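Local coordinates for peptidoglycan synthetase penicillin-binding protein 3 (Bifidobacterium adolescentis, PDB 4YE5), which probably binds penicillin and, as a member of the transpeptidase family, probably cross-links peptidoglycan during cell-wall synthesis, at residues A[241-245]-A[277-283]; A[501-507]-A[519-525]; A[368-374]-A[404-410]; A[158-162]-A[171-175]. The contacts are given in a common frame with arbitrary orientation. Residue numbers count along the deposited sequence, not the author numbering.

Contact 1: A[241-245]-A[277-283]; sequences AWGIA and RAVSETF
One face of an inner strand meeting a short helical turn illustrates how neighbouring side chains divide a contact: Trp242 takes the charged pair Arg277 and Glu281, Ile244 the apolar packing. Residues 242-245 run as extended strand, with alternation sending the CA-to-CB bonds of Trp242 and Ile244 toward 277-283 and that of Ala245 away. Residues 277-280 are helical, Glu281 N bonding to Arg277 O at 2.9 Å, and Glu281 then leaves helical geometry (phi/psi -61/132). The closest CA atoms are those of Ile244 and Ala278, 5.3 Å apart.

The aromatic part is a stack. With Trp242 at chi1 p and chi2 -111°, and Arg277 t, t, m, the guanidinium lies flat on the indole, centres 3.9 Å apart and planes at 2°. Arg277 CZ makes an off-centre cation-pi contact, 3.9 Å from the centroid of the Trp242 five-membered ring, while Arg277 CD sits 3.3 Å above it in a CH-pi contact.

Apolar packing follows: Ile244 CB to Ala278 CB, 4.0 Å, and Ile244 CD1 to Phe283 CE2, 4.5 Å.

Within 277-283, Arg277 NH1 and Glu281 OE1 form a long salt bridge of 3.8 Å. Between the segments, a water donates to Glu281 OE2 (3.1 Å) and accepts weakly from Trp242 NE1 (3.4 Å).

No direct hydrogen bond joins the segments, so stacking and apolar packing hold them, with only a weak water bridge.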
loop_
_atom_site.group_PDB
_atom_site.type_symbol
_atom_site.label_atom_id
_atom_site.label_comp_id
_atom_site.label_asym_id
_atom_site.label_seq_id
_atom_site.Cartn_x
_atom_site.Cartn_y
_atom_site.Cartn_z
ATOM N N ALA A 241 -3.988 19.783 -9.728
ATOM C CA ALA A 241 -2.605 19.755 -9.236
ATOM C C ALA A 241 -2.200 18.300 -8.955
ATOM O O ALA A 241 -1.050 17.912 -9.148
ATOM C CB ALA A 241 -2.465 20.596 -7.981
ATOM N N TRP A 242 -3.158 17.502 -8.501
ATOM C CA TRP A 242 -2.928 16.073 -8.286
ATOM C C TRP A 242 -4.267 15.405 -8.103
ATOM O O TRP A 242 -5.271 16.087 -7.888
ATOM C CB TRP A 242 -1.988 15.760 -7.086
ATOM C CG TRP A 242 -2.320 16.400 -5.718
ATOM C CD1 TRP A 242 -1.584 17.379 -5.087
ATOM C CD2 TRP A 242 -3.400 16.068 -4.810
ATOM N NE1 TRP A 242 -2.156 17.684 -3.872
ATOM C CE2 TRP A 242 -3.252 16.893 -3.672
ATOM C CE3 TRP A 242 -4.467 15.168 -4.852
ATOM C CZ2 TRP A 242 -4.147 16.850 -2.593
ATOM C CZ3 TRP A 242 -5.357 15.118 -3.767
ATOM C CH2 TRP A 242 -5.191 15.971 -2.661
ATOM N N GLY A 243 -4.286 14.081 -8.225
ATOM C CA GLY A 243 -5.503 13.324 -7.992
ATOM C C GLY A 243 -5.121 12.015 -7.329
ATOM O O GLY A 243 -4.033 11.482 -7.589
ATOM N N ILE A 244 -5.985 11.517 -6.450
ATOM C CA ILE A 244 -5.775 10.195 -5.848
ATOM C C ILE A 244 -7.102 9.447 -5.898
ATOM O O ILE A 244 -8.159 10.064 -5.946
ATOM C CB ILE A 244 -5.253 10.295 -4.386
ATOM C CG1 ILE A 244 -6.324 10.811 -3.448
ATOM C CG2 ILE A 244 -3.990 11.186 -4.278
ATOM C CD1 ILE A 244 -5.769 11.353 -2.096
ATOM N N ALA A 245 -7.054 8.118 -5.909
ATOM C CA ALA A 245 -8.266 7.317 -6.038
ATOM C C ALA A 245 -8.049 6.008 -5.334
ATOM O O ALA A 245 -6.916 5.501 -5.278
ATOM C CB ALA A 245 -8.580 7.037 -7.511
ATOM N N ARG A 277 1.284 9.832 -2.640
ATOM C CA ARG A 277 0.366 10.854 -2.133
ATOM C C ARG A 277 -0.976 10.265 -1.640
ATOM O O ARG A 277 -1.565 10.769 -0.698
ATOM C CB ARG A 277 0.090 11.897 -3.207
ATOM C CG ARG A 277 -0.605 13.112 -2.656
ATOM C CD ARG A 277 -0.989 14.079 -3.757
ATOM N NE ARG A 277 0.121 14.384 -4.656
ATOM C CZ ARG A 277 1.033 15.328 -4.446
ATOM N NH1 ARG A 277 1.009 16.060 -3.334
ATOM N NH2 ARG A 277 1.977 15.523 -5.350
ATOM N N ALA A 278 -1.469 9.213 -2.295
ATOM C CA ALA A 278 -2.691 8.537 -1.829
ATOM C C ALA A 278 -2.560 8.051 -0.380
ATOM O O ALA A 278 -3.522 8.099 0.390
ATOM C CB ALA A 278 -3.059 7.360 -2.776
ATOM N N VAL A 279 -1.367 7.588 -0.004
ATOM C CA VAL A 279 -1.118 7.145 1.375
ATOM C C VAL A 279 -1.013 8.304 2.365
ATOM O O VAL A 279 -1.593 8.252 3.461
ATOM C CB VAL A 279 0.192 6.270 1.464
ATOM C CG1 VAL A 279 0.581 5.978 2.913
ATOM C CG2 VAL A 279 0.024 4.958 0.687
ATOM N N SER A 280 -0.267 9.353 1.995
ATOM C CA SER A 280 0.083 10.409 2.957
ATOM C C SER A 280 -0.886 11.595 3.066
ATOM O O SER A 280 -1.004 12.211 4.123
ATOM C CB SER A 280 1.483 10.958 2.647
ATOM O OG SER A 280 1.553 11.420 1.309
ATOM N N GLU A 281 -1.560 11.941 1.976
ATOM C CA GLU A 281 -2.365 13.164 1.972
ATOM C C GLU A 281 -3.492 13.148 3.020
ATOM O O GLU A 281 -4.231 12.168 3.134
ATOM C CB GLU A 281 -2.975 13.384 0.581
ATOM C CG GLU A 281 -3.435 14.815 0.357
ATOM C CD GLU A 281 -2.256 15.761 0.148
ATOM O OE1 GLU A 281 -1.197 15.315 -0.328
ATOM O OE2 GLU A 281 -2.380 16.948 0.460
ATOM N N THR A 282 -3.628 14.227 3.791
ATOM C CA THR A 282 -4.808 14.366 4.634
ATOM C C THR A 282 -5.521 15.670 4.293
ATOM O O THR A 282 -4.912 16.596 3.784
ATOM C CB THR A 282 -4.480 14.339 6.147
ATOM O OG1 THR A 282 -3.661 15.464 6.476
ATOM C CG2 THR A 282 -3.746 13.043 6.531
ATOM N N PHE A 283 -6.818 15.730 4.569
ATOM C CA PHE A 283 -7.639 16.864 4.159
ATOM C C PHE A 283 -8.953 16.783 4.913
ATOM O O PHE A 283 -9.342 15.700 5.383
ATOM C CB PHE A 283 -7.933 16.781 2.652
ATOM C CG PHE A 283 -8.391 15.401 2.202
ATOM C CD1 PHE A 283 -9.728 15.058 2.202
ATOM C CD2 PHE A 283 -7.455 14.437 1.822
ATOM C CE1 PHE A 283 -10.139 13.779 1.796
ATOM C CE2 PHE A 283 -7.855 13.164 1.406
ATOM C CZ PHE A 283 -9.182 12.829 1.405
HETATM O O HOH W 1 -0.857 19.085 -1.115
#

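Contact 2: A[501-507]-A[519-525]; sequences SIISDYS and ITVVLKD
This is an antiparallel beta hairpin pairing inside the five-stranded antiparallel sheet of the transpeptidase domain, where strand 501-510 lies between 484-492 and 517-524. The two segments run at 163° with axes 4.5 Å apart at closest approach. Register sets Ser504 opposite Leu523 and Tyr506 opposite Val521 as hydrogen-bonded pairs; Ile503-Lys524, Asp505-Val522 and Ser507-Thr520 are non-hydrogen-bonded, with CA atoms 4.2 to 4.4 Å apart.

The backbone ladder comprises Ser504 N to Leu523 O (2.8 Å), Leu523 N to Ser504 O (2.9 Å), Val521 N to Tyr506 O (2.9 Å) and a weak Tyr506 N to Val521 O (3.0 Å). CA-H...O contacts fill the gaps, the shortest from Ile503 CA to Leu523 O at 3.1 Å.

Asp525 turns out of the strand (phi/psi 49/52). Its N donates to Ile502 O (2.8 Å), while its carboxylate, with chi1 m, takes Ile502 N on OD1 (2.9 Å) and Ser501 OG on OD2 (2.7 Å).

One face carries Ile503, with CB 3.9 Å from Val522 CG1, and Ser507, whose OG is hydrogen-bonded to Thr520 OG1 at 2.8 Å; Thr520 OG1 also bonds Thr412. The other face, with Tyr506 and Val521, is covered by helix 535-549.

A regular ladder thus gives way, where the strand ends, to a side-chain carboxylate that replaces a backbone acceptor and satisfies the last donors.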
loop_
_atom_site.group_PDB
_atom_site.type_symbol
_atom_site.label_atom_id
_atom_site.label_comp_id
_atom_site.label_asym_id
_atom_site.label_seq_id
_atom_site.Cartn_x
_atom_site.Cartn_y
_atom_site.Cartn_z
ATOM N N SER A 501 -6.702 27.288 -2.518
ATOM C CA SER A 501 -6.807 25.995 -3.187
ATOM C C SER A 501 -7.882 25.166 -2.519
ATOM O O SER A 501 -8.135 25.311 -1.317
ATOM C CB SER A 501 -5.479 25.233 -3.163
ATOM O OG SER A 501 -4.547 25.781 -4.093
ATOM N N ILE A 502 -8.512 24.294 -3.296
ATOM C CA ILE A 502 -9.506 23.386 -2.746
ATOM C C ILE A 502 -9.276 21.973 -3.273
ATOM O O ILE A 502 -8.571 21.782 -4.261
ATOM C CB ILE A 502 -10.943 23.818 -3.145
ATOM C CG1 ILE A 502 -11.133 23.669 -4.652
ATOM C CG2 ILE A 502 -11.229 25.287 -2.719
ATOM C CD1 ILE A 502 -12.480 23.070 -5.043
ATOM N N ILE A 503 -9.846 20.984 -2.589
ATOM C CA ILE A 503 -9.974 19.662 -3.159
ATOM C C ILE A 503 -11.440 19.461 -3.493
ATOM O O ILE A 503 -12.313 20.061 -2.850
ATOM C CB ILE A 503 -9.539 18.558 -2.186
ATOM C CG1 ILE A 503 -10.179 18.798 -0.824
ATOM C CG2 ILE A 503 -8.005 18.555 -2.054
ATOM C CD1 ILE A 503 -10.462 17.569 -0.067
ATOM N N SER A 504 -11.682 18.646 -4.514
ATOM C CA SER A 504 -12.987 18.076 -4.829
ATOM C C SER A 504 -12.923 16.604 -4.433
ATOM O O SER A 504 -12.052 15.878 -4.914
ATOM C CB SER A 504 -13.218 18.174 -6.343
ATOM O OG SER A 504 -14.341 17.428 -6.792
ATOM N N ASP A 505 -13.822 16.156 -3.557
ATOM C CA ASP A 505 -13.851 14.740 -3.186
ATOM C C ASP A 505 -15.203 14.135 -3.480
ATOM O O ASP A 505 -16.215 14.841 -3.573
ATOM C CB ASP A 505 -13.364 14.452 -1.740
ATOM C CG ASP A 505 -14.198 15.133 -0.648
ATOM O OD1 ASP A 505 -15.121 15.895 -0.964
ATOM O OD2 ASP A 505 -13.910 14.914 0.564
ATOM N N TYR A 506 -15.220 12.822 -3.646
ATOM C CA TYR A 506 -16.435 12.155 -4.070
ATOM C C TYR A 506 -16.248 10.699 -3.741
ATOM O O TYR A 506 -15.208 10.134 -4.042
ATOM C CB TYR A 506 -16.633 12.339 -5.591
ATOM C CG TYR A 506 -18.079 12.183 -6.074
ATOM C CD1 TYR A 506 -18.629 10.916 -6.328
ATOM C CD2 TYR A 506 -18.880 13.303 -6.310
ATOM C CE1 TYR A 506 -19.978 10.783 -6.799
ATOM C CE2 TYR A 506 -20.214 13.172 -6.772
ATOM C CZ TYR A 506 -20.748 11.914 -7.015
ATOM O OH TYR A 506 -22.072 11.799 -7.473
ATOM N N SER A 507 -17.242 10.098 -3.101
ATOM C CA SER A 507 -17.146 8.709 -2.731
ATOM C C SER A 507 -18.456 8.023 -3.099
ATOM O O SER A 507 -19.543 8.486 -2.740
ATOM C CB SER A 507 -16.822 8.573 -1.243
ATOM O OG SER A 507 -16.591 7.214 -0.909
ATOM N N ILE A 519 -15.621 3.516 -4.109
ATOM C CA ILE A 519 -14.643 4.164 -4.959
ATOM C C ILE A 519 -14.595 5.587 -4.501
ATOM O O ILE A 519 -15.607 6.284 -4.519
ATOM C CB ILE A 519 -15.125 4.208 -6.423
ATOM C CG1 ILE A 519 -15.409 2.789 -6.957
ATOM C CG2 ILE A 519 -14.075 4.892 -7.313
ATOM C CD1 ILE A 519 -16.325 2.825 -8.192
ATOM N N THR A 520 -13.419 6.035 -4.103
ATOM C CA THR A 520 -13.295 7.408 -3.662
ATOM C C THR A 520 -12.245 8.116 -4.501
ATOM O O THR A 520 -11.188 7.556 -4.774
ATOM C CB THR A 520 -12.888 7.465 -2.181
ATOM O OG1 THR A 520 -13.869 6.778 -1.390
ATOM C CG2 THR A 520 -12.792 8.920 -1.707
ATOM N N VAL A 521 -12.536 9.347 -4.906
ATOM C CA VAL A 521 -11.599 10.152 -5.684
ATOM C C VAL A 521 -11.436 11.522 -5.022
ATOM O O VAL A 521 -12.417 12.111 -4.564
ATOM C CB VAL A 521 -12.079 10.324 -7.143
ATOM C CG1 VAL A 521 -11.218 11.394 -7.897
ATOM C CG2 VAL A 521 -11.997 8.992 -7.885
ATOM N N VAL A 522 -10.199 12.007 -4.946
ATOM C CA VAL A 522 -9.913 13.356 -4.452
ATOM C C VAL A 522 -9.009 14.063 -5.449
ATOM O O VAL A 522 -7.955 13.531 -5.799
ATOM C CB VAL A 522 -9.196 13.304 -3.072
ATOM C CG1 VAL A 522 -9.017 14.706 -2.525
ATOM C CG2 VAL A 522 -10.002 12.424 -2.087
ATOM N N LEU A 523 -9.415 15.247 -5.909
ATOM C CA LEU A 523 -8.626 16.032 -6.867
ATOM C C LEU A 523 -8.355 17.399 -6.283
ATOM O O LEU A 523 -9.253 18.017 -5.709
ATOM C CB LEU A 523 -9.404 16.228 -8.193
ATOM C CG LEU A 523 -9.973 14.964 -8.844
ATOM C CD1 LEU A 523 -10.829 15.368 -10.060
ATOM C CD2 LEU A 523 -8.853 14.008 -9.285
ATOM N N LYS A 524 -7.128 17.880 -6.440
ATOM C CA LYS A 524 -6.773 19.216 -5.973
ATOM C C LYS A 524 -6.851 20.225 -7.103
ATOM O O LYS A 524 -6.260 20.024 -8.158
ATOM C CB LYS A 524 -5.375 19.250 -5.348
ATOM C CG LYS A 524 -5.006 20.661 -4.801
ATOM C CD LYS A 524 -3.698 20.648 -3.983
ATOM C CE LYS A 524 -3.299 22.096 -3.614
ATOM N NZ LYS A 524 -2.247 22.150 -2.532
ATOM N N ASP A 525 -7.604 21.294 -6.871
ATOM C CA ASP A 525 -7.776 22.363 -7.843
ATOM C C ASP A 525 -8.142 21.900 -9.267
ATOM O O ASP A 525 -7.479 22.301 -10.232
ATOM C CB ASP A 525 -6.504 23.219 -7.879
ATOM C CG ASP A 525 -6.321 24.042 -6.602
ATOM O OD1 ASP A 525 -7.337 24.426 -5.984
ATOM O OD2 ASP A 525 -5.159 24.314 -6.221
#

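Contact 3: A[368-374]-A[404-410]; sequences IGQATGL and YTVNVMQ
Residues 368-374 are loop throughout, passing through two glycines with positive phi (Gly369 84/2, Gly373 89/-4), while 404-407 is extended before a helix begins at Val408. The closest CA atoms, of Ile368 and Gln410, are 6.3 Å apart. Asn407 is the N-cap and forms a capping box with Gln410: Gln410 N donates to Asn407 OD1 (2.9 Å), and Asn407 N to Gln410 OE1 (3.0 Å).

Gln410, chi1 m and chi2 t, has a second role, its NE2 donating to Gln370 O at 2.7 Å. One water accepts from Gly369 N (2.7 Å) beside Thr405 O and Gln410 OE1; another accepts from Thr372 N (3.3 Å) and Asn407 ND2 (3.1 Å). Thr372 OG1 accepts from Leu374 N (3.0 Å) in an ST turn, and also bonds Glu379.

Ile368, at m, m, brings CG2 within 3.5 Å of Tyr404 CD1 and CD1 within 3.9 Å of Val406 CG1. Thr372 CG2 lies 3.8 Å from CB of Met409, a selenomethionine, and Leu374 CD1 lies 4.1 Å from Met409 CG.

The loop after helix 356-365 is thereby packed onto the start of helix 408-419, with Ile368 resting on Ile363 of the former, Leu374 reaching strand 255-260 and Met409 reaching strand 242-249.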
loop_
_atom_site.group_PDB
_atom_site.type_symbol
_atom_site.label_atom_id
_atom_site.label_comp_id
_atom_site.label_asym_id
_atom_site.label_seq_id
_atom_site.Cartn_x
_atom_site.Cartn_y
_atom_site.Cartn_z
ATOM N N ILE A 368 -12.386 7.735 12.196
ATOM C CA ILE A 368 -11.707 9.025 11.960
ATOM C C ILE A 368 -10.763 9.307 13.116
ATOM O O ILE A 368 -11.138 9.127 14.275
ATOM C CB ILE A 368 -12.733 10.173 11.836
ATOM C CG1 ILE A 368 -13.732 9.891 10.701
ATOM C CG2 ILE A 368 -12.063 11.522 11.633
ATOM C CD1 ILE A 368 -13.117 9.300 9.451
ATOM N N GLY A 369 -9.542 9.748 12.810
ATOM C CA GLY A 369 -8.567 10.070 13.843
ATOM C C GLY A 369 -7.793 8.857 14.345
ATOM O O GLY A 369 -6.962 8.966 15.237
ATOM N N GLN A 370 -8.063 7.689 13.767
ATOM C CA GLN A 370 -7.380 6.468 14.177
ATOM C C GLN A 370 -6.629 5.828 13.010
ATOM O O GLN A 370 -7.035 5.949 11.844
ATOM C CB GLN A 370 -8.400 5.482 14.737
ATOM C CG GLN A 370 -9.299 6.092 15.789
ATOM C CD GLN A 370 -10.549 5.286 15.992
ATOM O OE1 GLN A 370 -10.495 4.142 16.440
ATOM N NE2 GLN A 370 -11.692 5.869 15.645
ATOM N N ALA A 371 -5.541 5.136 13.319
ATOM C CA ALA A 371 -4.772 4.455 12.295
ATOM C C ALA A 371 -5.671 3.456 11.559
ATOM O O ALA A 371 -6.528 2.813 12.169
ATOM C CB ALA A 371 -3.575 3.748 12.927
ATOM N N THR A 372 -5.515 3.347 10.247
ATOM C CA THR A 372 -6.257 2.323 9.500
ATOM C C THR A 372 -5.863 0.918 9.948
ATOM O O THR A 372 -6.634 -0.033 9.813
ATOM C CB THR A 372 -5.980 2.403 7.997
ATOM O OG1 THR A 372 -4.581 2.191 7.768
ATOM C CG2 THR A 372 -6.404 3.774 7.452
ATOM N N GLY A 373 -4.653 0.794 10.477
ATOM C CA GLY A 373 -4.114 -0.513 10.817
ATOM C C GLY A 373 -3.374 -1.134 9.641
ATOM O O GLY A 373 -2.782 -2.194 9.775
ATOM N N LEU A 374 -3.393 -0.473 8.484
ATOM C CA LEU A 374 -2.662 -0.981 7.312
ATOM C C LEU A 374 -1.141 -0.902 7.462
ATOM O O LEU A 374 -0.410 -1.632 6.788
ATOM C CB LEU A 374 -3.071 -0.223 6.048
ATOM C CG LEU A 374 -4.510 -0.414 5.553
ATOM C CD1 LEU A 374 -4.883 0.729 4.617
ATOM C CD2 LEU A 374 -4.686 -1.760 4.867
ATOM N N TYR A 404 -11.659 18.735 11.136
ATOM C CA TYR A 404 -10.946 17.481 11.374
ATOM C C TYR A 404 -10.482 16.992 10.023
ATOM O O TYR A 404 -11.018 17.425 9.004
ATOM C CB TYR A 404 -11.828 16.435 12.056
ATOM C CG TYR A 404 -13.015 15.890 11.255
ATOM C CD1 TYR A 404 -12.877 14.755 10.447
ATOM C CD2 TYR A 404 -14.280 16.466 11.360
ATOM C CE1 TYR A 404 -13.964 14.228 9.749
ATOM C CE2 TYR A 404 -15.376 15.947 10.653
ATOM C CZ TYR A 404 -15.206 14.828 9.853
ATOM O OH TYR A 404 -16.282 14.302 9.161
ATOM N N THR A 405 -9.468 16.132 9.992
ATOM C CA THR A 405 -8.917 15.716 8.704
ATOM C C THR A 405 -8.876 14.201 8.582
ATOM O O THR A 405 -8.787 13.497 9.590
ATOM C CB THR A 405 -7.474 16.174 8.529
ATOM O OG1 THR A 405 -6.681 15.552 9.551
ATOM C CG2 THR A 405 -7.373 17.713 8.619
ATOM N N VAL A 406 -8.910 13.717 7.338
ATOM C CA VAL A 406 -8.894 12.291 7.050
ATOM C C VAL A 406 -7.914 12.007 5.911
ATOM O O VAL A 406 -7.577 12.911 5.153
ATOM C CB VAL A 406 -10.282 11.838 6.577
ATOM C CG1 VAL A 406 -11.350 12.257 7.592
ATOM C CG2 VAL A 406 -10.600 12.450 5.190
ATOM N N ASN A 407 -7.456 10.759 5.781
ATOM C CA ASN A 407 -6.838 10.362 4.515
ATOM C C ASN A 407 -7.858 9.604 3.684
ATOM O O ASN A 407 -8.975 9.325 4.159
ATOM C CB ASN A 407 -5.527 9.574 4.705
ATOM C CG ASN A 407 -5.685 8.381 5.607
ATOM O OD1 ASN A 407 -6.596 7.564 5.432
ATOM N ND2 ASN A 407 -4.806 8.275 6.601
ATOM N N VAL A 408 -7.503 9.286 2.445
ATOM C CA VAL A 408 -8.465 8.645 1.569
ATOM C C VAL A 408 -8.897 7.263 2.070
ATOM O O VAL A 408 -10.048 6.856 1.851
ATOM C CB VAL A 408 -7.968 8.617 0.076
ATOM C CG1 VAL A 408 -6.869 7.577 -0.136
ATOM C CG2 VAL A 408 -9.147 8.354 -0.882
HETATM N N MSE A 409 -8.006 6.545 2.766
HETATM C CA MSE A 409 -8.344 5.207 3.258
HETATM C C MSE A 409 -9.389 5.289 4.381
HETATM O O MSE A 409 -10.322 4.481 4.458
HETATM C CB MSE A 409 -7.100 4.456 3.771
HETATM C CG MSE A 409 -6.038 4.168 2.710
HETATM SE SE MSE A 409 -4.801 5.661 2.471
HETATM C CE MSE A 409 -3.710 5.497 4.097
ATOM N N GLN A 410 -9.204 6.248 5.279
ATOM C CA GLN A 410 -10.146 6.446 6.379
ATOM C C GLN A 410 -11.520 6.886 5.860
ATOM O O GLN A 410 -12.555 6.403 6.317
ATOM C CB GLN A 410 -9.616 7.519 7.323
ATOM C CG GLN A 410 -8.403 7.080 8.134
ATOM C CD GLN A 410 -7.834 8.233 8.924
ATOM O OE1 GLN A 410 -7.784 9.357 8.420
ATOM N NE2 GLN A 410 -7.417 7.975 10.171
HETATM O O HOH W 2 -9.033 10.847 10.391
HETATM O O HOH W 3 -4.732 6.257 8.956
#

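Contact 4: A[158-162]-A[171-175]; sequences SLLGG and AGIEQ
Two helix ends can share hydrogen bonds when glycines let the backbones close up, as here. Ser158 opens the first segment in the helix 157-160, its CA-to-CB bond pointing away. Leu159 offers its carbonyl O to Ile173 N (2.9 Å), and its CG, on a t, p side chain, lies 4.0 Å from Ile173 CD1. Leu160 follows: its O accepts from Glu174 N at 3.2 Å, and its CD2 is 4.3 Å from the same Ile173 CD1.

Gly161 ends the helix with positive phi (88/-124). Its CA is 4.0 Å from that of Gly172 (60/-152), and side chains at either position would clash with the other segment; Gly161 CA also makes a CA-H...O contact to Ala171 O (3.5 Å). Gly162 is extended and forms an antiparallel hydrogen-bonded pair with Ala171, CA atoms 5.5 Å apart. Glu174, chi1 m, turns its carboxylate to Arg32, Arg148 and Tyr150.

The terminal carbonyls of helix 157-160 thus receive amides from the start of helix 172-176, the two joined by short strands 162-163 and 169-171 within the family's dimerisation-domain range.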
loop_
_atom_site.group_PDB
_atom_site.type_symbol
_atom_site.label_atom_id
_atom_site.label_comp_id
_atom_site.label_asym_id
_atom_site.label_seq_id
_atom_site.Cartn_x
_atom_site.Cartn_y
_atom_site.Cartn_z
ATOM N N SER A 158 5.307 4.087 -6.245
ATOM C CA SER A 158 5.658 4.585 -4.921
ATOM C C SER A 158 4.981 3.756 -3.845
ATOM O O SER A 158 5.427 3.741 -2.675
ATOM C CB SER A 158 5.274 6.063 -4.769
ATOM O OG SER A 158 3.874 6.219 -4.971
ATOM N N LEU A 159 3.913 3.054 -4.218
ATOM C CA LEU A 159 3.291 2.114 -3.279
ATOM C C LEU A 159 4.182 0.879 -3.063
ATOM O O LEU A 159 4.266 0.355 -1.961
ATOM C CB LEU A 159 1.905 1.665 -3.777
ATOM C CG LEU A 159 1.101 0.752 -2.849
ATOM C CD1 LEU A 159 0.866 1.403 -1.495
ATOM C CD2 LEU A 159 -0.224 0.351 -3.493
ATOM N N LEU A 160 4.785 0.383 -4.135
ATOM C CA LEU A 160 5.732 -0.726 -4.030
ATOM C C LEU A 160 6.974 -0.257 -3.279
ATOM O O LEU A 160 7.480 -0.950 -2.412
ATOM C CB LEU A 160 6.125 -1.230 -5.425
ATOM C CG LEU A 160 5.029 -2.102 -6.060
ATOM C CD1 LEU A 160 5.362 -2.462 -7.499
ATOM C CD2 LEU A 160 4.828 -3.360 -5.229
ATOM N N GLY A 161 7.446 0.943 -3.606
ATOM C CA GLY A 161 8.587 1.522 -2.928
ATOM C C GLY A 161 9.894 1.114 -3.590
ATOM O O GLY A 161 10.077 1.324 -4.802
ATOM N N GLY A 162 10.794 0.513 -2.807
ATOM C CA GLY A 162 12.097 0.113 -3.326
ATOM C C GLY A 162 13.009 -0.431 -2.235
ATOM O O GLY A 162 12.675 -0.370 -1.042
ATOM N N ALA A 171 11.159 1.799 1.415
ATOM C CA ALA A 171 9.928 2.555 1.166
ATOM C C ALA A 171 8.831 1.591 0.780
ATOM O O ALA A 171 9.124 0.472 0.365
ATOM C CB ALA A 171 10.134 3.589 0.046
ATOM N N GLY A 172 7.575 2.035 0.910
ATOM C CA GLY A 172 6.433 1.304 0.394
ATOM C C GLY A 172 6.283 -0.085 0.975
ATOM O O GLY A 172 6.659 -0.344 2.111
ATOM N N ILE A 173 5.688 -0.974 0.191
ATOM C CA ILE A 173 5.457 -2.348 0.613
ATOM C C ILE A 173 6.778 -3.103 0.917
ATOM O O ILE A 173 6.835 -3.932 1.830
ATOM C CB ILE A 173 4.627 -3.065 -0.464
ATOM C CG1 ILE A 173 3.216 -2.441 -0.488
ATOM C CG2 ILE A 173 4.535 -4.563 -0.169
ATOM C CD1 ILE A 173 2.413 -2.853 -1.647
ATOM N N GLU A 174 7.838 -2.769 0.186
ATOM C CA GLU A 174 9.163 -3.385 0.430
ATOM C C GLU A 174 9.579 -3.183 1.877
ATOM O O GLU A 174 10.121 -4.076 2.519
ATOM C CB GLU A 174 10.226 -2.775 -0.503
ATOM C CG GLU A 174 10.004 -3.063 -1.987
ATOM C CD GLU A 174 10.536 -4.429 -2.424
ATOM O OE1 GLU A 174 10.784 -5.302 -1.558
ATOM O OE2 GLU A 174 10.714 -4.631 -3.645
ATOM N N GLN A 175 9.297 -1.996 2.402
ATOM C CA GLN A 175 9.662 -1.681 3.769
ATOM C C GLN A 175 8.684 -2.323 4.744
ATOM O O GLN A 175 9.083 -2.961 5.713
ATOM C CB GLN A 175 9.672 -0.162 3.970
ATOM C CG GLN A 175 9.764 0.268 5.441
ATOM C CD GLN A 175 9.798 1.781 5.589
ATOM O OE1 GLN A 175 10.039 2.499 4.620
ATOM N NE2 GLN A 175 9.534 2.270 6.796
#

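Along the chain contact 4 comes first, in the dimerisation-domain range, followed by contacts 1, 3 and 2 in the transpeptidase range. Contacts 1 and 2, with centres 9 Å apart, share one sheet, in which strands 242-249 and 517-524 are neighbours and Ile244 N bonds Val522 O at 2.9 Å. Contact 3, centred 13 Å from contact 1, joins it through Phe283 O and Val406 N (2.8 Å) and meets contact 2 through Thr520 and Val408. Contact 4 lies about 16 Å from contact 1, centre to centre. The sheet and its covering segments therefore form one continuous core, with contact 4 reaching this core through Leu159 on Val279.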